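Local atomic coordinates of epoxide hydrolase (Aspergillus niger, PDB entry 3G02), a protein that probably hydrolyses epoxides to diols and has an alpha/beta-hydrolase fold, here as a variant evolved in the laboratory for enantioselectivity. Residues Phe6-Asn18 / Asp175-Tyr187. The protein carries 9 engineered substitutions. Residues are numbered along the deposited sequence; the frame is centred on the assembly and turned at random.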
loop_
_atom_site.group_PDB
_atom_site.type_symbol
_atom_site.label_atom_id
_atom_site.label_comp_id
_atom_site.label_asym_id
_atom_site.label_seq_id
_atom_site.Cartn_x
_atom_site.Cartn_y
_atom_site.Cartn_z
ATOM N N PHE A 6 37.883 -14.100 -14.355
ATOM C CA PHE A 6 37.114 -12.846 -14.412
ATOM C C PHE A 6 37.083 -12.072 -13.088
ATOM O O PHE A 6 36.389 -11.058 -12.980
ATOM C CB PHE A 6 35.676 -13.088 -14.894
ATOM C CG PHE A 6 35.575 -13.685 -16.272
ATOM C CD1 PHE A 6 35.677 -12.885 -17.402
ATOM C CD2 PHE A 6 35.339 -15.044 -16.433
ATOM C CE1 PHE A 6 35.562 -13.433 -18.680
ATOM C CE2 PHE A 6 35.229 -15.602 -17.707
ATOM C CZ PHE A 6 35.334 -14.795 -18.826
ATOM N N ALA A 7 37.837 -12.542 -12.098
ATOM C CA ALA A 7 37.788 -11.970 -10.744
ATOM C C ALA A 7 38.963 -11.044 -10.417
ATOM O O ALA A 7 39.039 -10.499 -9.314
ATOM C CB ALA A 7 37.678 -13.079 -9.704
ATOM N N LYS A 8 39.871 -10.868 -11.371
ATOM C CA LYS A 8 41.025 -9.996 -11.175
ATOM C C LYS A 8 40.635 -8.536 -11.399
ATOM O O LYS A 8 40.180 -8.165 -12.481
ATOM C CB LYS A 8 42.170 -10.408 -12.110
ATOM C CG LYS A 8 43.436 -9.573 -11.967
ATOM C CD LYS A 8 44.468 -9.958 -13.016
ATOM C CE LYS A 8 45.480 -8.841 -13.224
ATOM N NZ LYS A 8 46.370 -9.112 -14.390
ATOM N N PHE A 9 40.814 -7.711 -10.367
ATOM C CA PHE A 9 40.555 -6.277 -10.470
ATOM C C PHE A 9 41.430 -5.646 -11.550
ATOM O O PHE A 9 42.561 -6.102 -11.766
ATOM C CB PHE A 9 40.829 -5.589 -9.128
ATOM C CG PHE A 9 39.654 -5.580 -8.178
ATOM C CD1 PHE A 9 38.647 -6.544 -8.254
ATOM C CD2 PHE A 9 39.579 -4.617 -7.178
ATOM C CE1 PHE A 9 37.573 -6.530 -7.366
ATOM C CE2 PHE A 9 38.518 -4.597 -6.284
ATOM C CZ PHE A 9 37.509 -5.553 -6.377
ATOM N N PRO A 10 40.919 -4.601 -12.232
ATOM C CA PRO A 10 41.732 -3.865 -13.202
ATOM C C PRO A 10 42.992 -3.302 -12.550
ATOM O O PRO A 10 42.992 -3.015 -11.348
ATOM C CB PRO A 10 40.810 -2.724 -13.637
ATOM C CG PRO A 10 39.436 -3.243 -13.383
ATOM C CD PRO A 10 39.552 -4.052 -12.142
ATOM N N SER A 11 44.056 -3.162 -13.335
ATOM C CA SER A 11 45.335 -2.661 -12.827
ATOM C C SER A 11 45.223 -1.247 -12.256
ATOM O O SER A 11 45.975 -0.876 -11.353
ATOM C CB SER A 11 46.403 -2.694 -13.923
ATOM O OG SER A 11 46.079 -1.799 -14.974
ATOM N N SER A 12 44.277 -0.472 -12.786
ATOM C CA SER A 12 44.054 0.915 -12.367
ATOM C C SER A 12 43.180 1.045 -11.111
ATOM O O SER A 12 42.991 2.151 -10.598
ATOM C CB SER A 12 43.456 1.728 -13.519
ATOM O OG SER A 12 42.278 1.111 -14.020
ATOM N N ALA A 13 42.650 -0.077 -10.624
ATOM C CA ALA A 13 41.831 -0.079 -9.410
ATOM C C ALA A 13 42.641 0.372 -8.199
ATOM O O ALA A 13 43.780 -0.067 -8.002
ATOM C CB ALA A 13 41.230 -1.459 -9.162
ATOM N N SER A 14 42.050 1.254 -7.399
ATOM C CA SER A 14 42.699 1.746 -6.191
ATOM C C SER A 14 42.355 0.895 -4.975
ATOM O O SER A 14 43.171 0.763 -4.064
ATOM C CB SER A 14 42.350 3.218 -5.942
ATOM O OG SER A 14 40.950 3.430 -5.905
ATOM N N ILE A 15 41.156 0.308 -4.972
ATOM C CA ILE A 15 40.688 -0.505 -3.844
ATOM C C ILE A 15 41.155 -1.960 -3.893
ATOM O O ILE A 15 41.552 -2.468 -4.947
ATOM C CB ILE A 15 39.141 -0.465 -3.694
ATOM C CG1 ILE A 15 38.453 -0.895 -4.999
ATOM C CG2 ILE A 15 38.688 0.920 -3.245
ATOM C CD1 ILE A 15 37.017 -1.376 -4.820
ATOM N N SER A 16 41.096 -2.616 -2.737
ATOM C CA SER A 16 41.493 -4.009 -2.587
ATOM C C SER A 16 40.314 -4.936 -2.866
ATOM O O SER A 16 39.191 -4.641 -2.448
ATOM C CB SER A 16 42.008 -4.248 -1.167
ATOM O OG SER A 16 42.519 -5.559 -1.026
ATOM N N PRO A 17 40.555 -6.058 -3.576
ATOM C CA PRO A 17 39.482 -7.034 -3.754
ATOM C C PRO A 17 39.136 -7.741 -2.445
ATOM O O PRO A 17 40.005 -8.341 -1.805
ATOM C CB PRO A 17 40.063 -8.023 -4.774
ATOM C CG PRO A 17 41.545 -7.910 -4.611
ATOM C CD PRO A 17 41.803 -6.473 -4.248
ATOM N N ASN A 18 37.870 -7.642 -2.045
ATOM C CA ASN A 18 37.356 -8.378 -0.899
ATOM C C ASN A 18 36.278 -9.340 -1.385
ATOM O O ASN A 18 35.103 -8.974 -1.434
ATOM C CB ASN A 18 36.788 -7.423 0.157
ATOM C CG ASN A 18 37.846 -6.513 0.752
ATOM O OD1 ASN A 18 38.714 -6.958 1.502
ATOM N ND2 ASN A 18 37.770 -5.230 0.429
ATOM N N ASP A 175 29.135 6.098 -8.967
ATOM C CA ASP A 175 30.282 6.778 -9.571
ATOM C C ASP A 175 31.564 6.504 -8.783
ATOM O O ASP A 175 32.615 6.230 -9.372
ATOM C CB ASP A 175 30.023 8.283 -9.679
ATOM C CG ASP A 175 31.233 9.051 -10.188
ATOM O OD1 ASP A 175 31.524 8.985 -11.402
ATOM O OD2 ASP A 175 31.872 9.740 -9.366
ATOM N N GLN A 176 31.477 6.562 -7.454
ATOM C CA GLN A 176 32.635 6.288 -6.601
ATOM C C GLN A 176 33.119 4.845 -6.752
ATOM O O GLN A 176 34.324 4.587 -6.792
ATOM C CB GLN A 176 32.331 6.606 -5.131
ATOM C CG GLN A 176 33.572 6.662 -4.234
ATOM C CD GLN A 176 34.637 7.623 -4.752
ATOM O OE1 GLN A 176 34.374 8.809 -4.961
ATOM N NE2 GLN A 176 35.845 7.110 -4.965
ATOM N N LEU A 177 32.179 3.907 -6.842
ATOM C CA LEU A 177 32.522 2.507 -7.049
ATOM C C LEU A 177 33.319 2.335 -8.337
ATOM O O LEU A 177 34.362 1.680 -8.338
ATOM C CB LEU A 177 31.259 1.637 -7.083
ATOM C CG LEU A 177 31.452 0.167 -7.472
ATOM C CD1 LEU A 177 32.298 -0.587 -6.454
ATOM C CD2 LEU A 177 30.098 -0.510 -7.655
ATOM N N MET A 178 32.824 2.929 -9.422
ATOM C CA MET A 178 33.490 2.820 -10.720
ATOM C C MET A 178 34.879 3.457 -10.694
ATOM O O MET A 178 35.824 2.907 -11.259
ATOM C CB MET A 178 32.622 3.406 -11.837
ATOM C CG MET A 178 31.320 2.632 -12.088
ATOM S SD MET A 178 31.595 0.885 -12.443
ATOM C CE MET A 178 31.784 0.913 -14.224
ATOM N N LYS A 179 35.006 4.593 -10.011
ATOM C CA LYS A 179 36.313 5.235 -9.843
ATOM C C LYS A 179 37.270 4.361 -9.030
ATOM O O LYS A 179 38.441 4.192 -9.397
ATOM C CB LYS A 179 36.159 6.618 -9.208
ATOM C CG LYS A 179 35.625 7.657 -10.168
ATOM C CD LYS A 179 35.272 8.959 -9.470
ATOM C CE LYS A 179 34.903 10.026 -10.488
ATOM N NZ LYS A 179 34.228 11.203 -9.864
ATOM N N ASP A 180 36.763 3.797 -7.936
ATOM C CA ASP A 180 37.534 2.890 -7.084
ATOM C C ASP A 180 38.059 1.671 -7.836
ATOM O O ASP A 180 39.153 1.179 -7.546
ATOM C CB ASP A 180 36.690 2.427 -5.895
ATOM C CG ASP A 180 36.512 3.504 -4.843
ATOM O OD1 ASP A 180 37.051 4.619 -5.011
ATOM O OD2 ASP A 180 35.811 3.231 -3.848
ATOM N N LEU A 181 37.270 1.187 -8.794
ATOM C CA LEU A 181 37.643 0.019 -9.589
ATOM C C LEU A 181 38.570 0.381 -10.747
ATOM O O LEU A 181 38.987 -0.498 -11.507
ATOM C CB LEU A 181 36.395 -0.712 -10.099
ATOM C CG LEU A 181 35.563 -1.444 -9.044
ATOM C CD1 LEU A 181 34.246 -1.915 -9.646
ATOM C CD2 LEU A 181 36.330 -2.612 -8.443
ATOM N N GLY A 182 38.876 1.673 -10.873
ATOM C CA GLY A 182 39.856 2.172 -11.843
ATOM C C GLY A 182 39.283 2.803 -13.096
ATOM O O GLY A 182 39.990 2.958 -14.100
ATOM N N PHE A 183 38.010 3.186 -13.050
ATOM C CA PHE A 183 37.329 3.660 -14.251
ATOM C C PHE A 183 37.057 5.168 -14.278
ATOM O O PHE A 183 36.151 5.631 -14.970
ATOM C CB PHE A 183 36.039 2.861 -14.487
ATOM C CG PHE A 183 36.217 1.368 -14.399
ATOM C CD1 PHE A 183 37.279 0.726 -15.044
ATOM C CD2 PHE A 183 35.303 0.595 -13.688
ATOM C CE1 PHE A 183 37.429 -0.658 -14.966
ATOM C CE2 PHE A 183 35.443 -0.789 -13.604
ATOM C CZ PHE A 183 36.506 -1.419 -14.244
ATOM N N GLY A 184 37.871 5.927 -13.544
ATOM C CA GLY A 184 37.784 7.388 -13.534
ATOM C C GLY A 184 37.905 8.038 -14.904
ATOM O O GLY A 184 37.344 9.108 -15.136
ATOM N N SER A 185 38.632 7.384 -15.810
ATOM C CA SER A 185 38.814 7.875 -17.178
ATOM C C SER A 185 37.570 7.710 -18.053
ATOM O O SER A 185 37.480 8.311 -19.124
ATOM C CB SER A 185 40.014 7.196 -17.842
ATOM O OG SER A 185 39.826 5.795 -17.942
ATOM N N GLY A 186 36.618 6.893 -17.603
ATOM C CA GLY A 186 35.359 6.754 -18.319
ATOM C C GLY A 186 34.665 5.424 -18.129
ATOM O O GLY A 186 35.306 4.375 -18.090
ATOM N N TYR A 187 33.343 5.482 -18.007
ATOM C CA TYR A 187 32.520 4.275 -17.956
ATOM C C TYR A 187 31.162 4.536 -18.591
ATOM O O TYR A 187 30.767 5.688 -18.789
ATOM C CB TYR A 187 32.357 3.763 -16.517
ATOM C CG TYR A 187 31.714 4.748 -15.563
ATOM C CD1 TYR A 187 30.324 4.880 -15.492
ATOM C CD2 TYR A 187 32.492 5.541 -14.727
ATOM C CE1 TYR A 187 29.731 5.786 -14.618
ATOM C CE2 TYR A 187 31.908 6.444 -13.841
ATOM C CZ TYR A 187 30.530 6.561 -13.797
ATOM O OH TYR A 187 29.950 7.456 -12.930
HETATM O O HOH W 1 40.117 4.633 -3.695
HETATM O O HOH W 2 40.574 5.102 -8.040
#
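Ile15 lies against Asp180 and Leu181 where helix 167-180 ends. From CB, CG1 is set between the backbone N and the carbonyl carbon (chi1 56°), which turns it onto the Asp180 carbonyl, 3.4 Å from its O. CG2 packs on CB of Asp180 at 3.6 Å, and CD1 runs on to CD2 of Leu181. A beta-branched residue suits this place because it covers an aspartate stem and a leucine tip together. The same methyl, Leu181 CD2, sits over one face of the Phe9 ring, 3.9 Å from the centroid, a CH-pi contact; Pro17 CB covers the opposite face. Asp180 O takes the N-H of Ser14 (N to O 2.9 Å) and a weak bond from Ile15 N, whereas Leu181 O is buried without a partner against Pro10 CG and Ala13 CB. Gly182, at positive phi in a Schellman motif, has no side chain to keep its CA from coming within 3.9 Å of Ala13 CA, and its O accepts Ser12 OG at 2.9 Å. Compact Pro10 sets CG against CZ of Phe183. The loop before helix 26-38 thus packs across the C-terminal end of helix 167-180, with Leu181 and Phe9 both reaching Phe99 of strand 95-102.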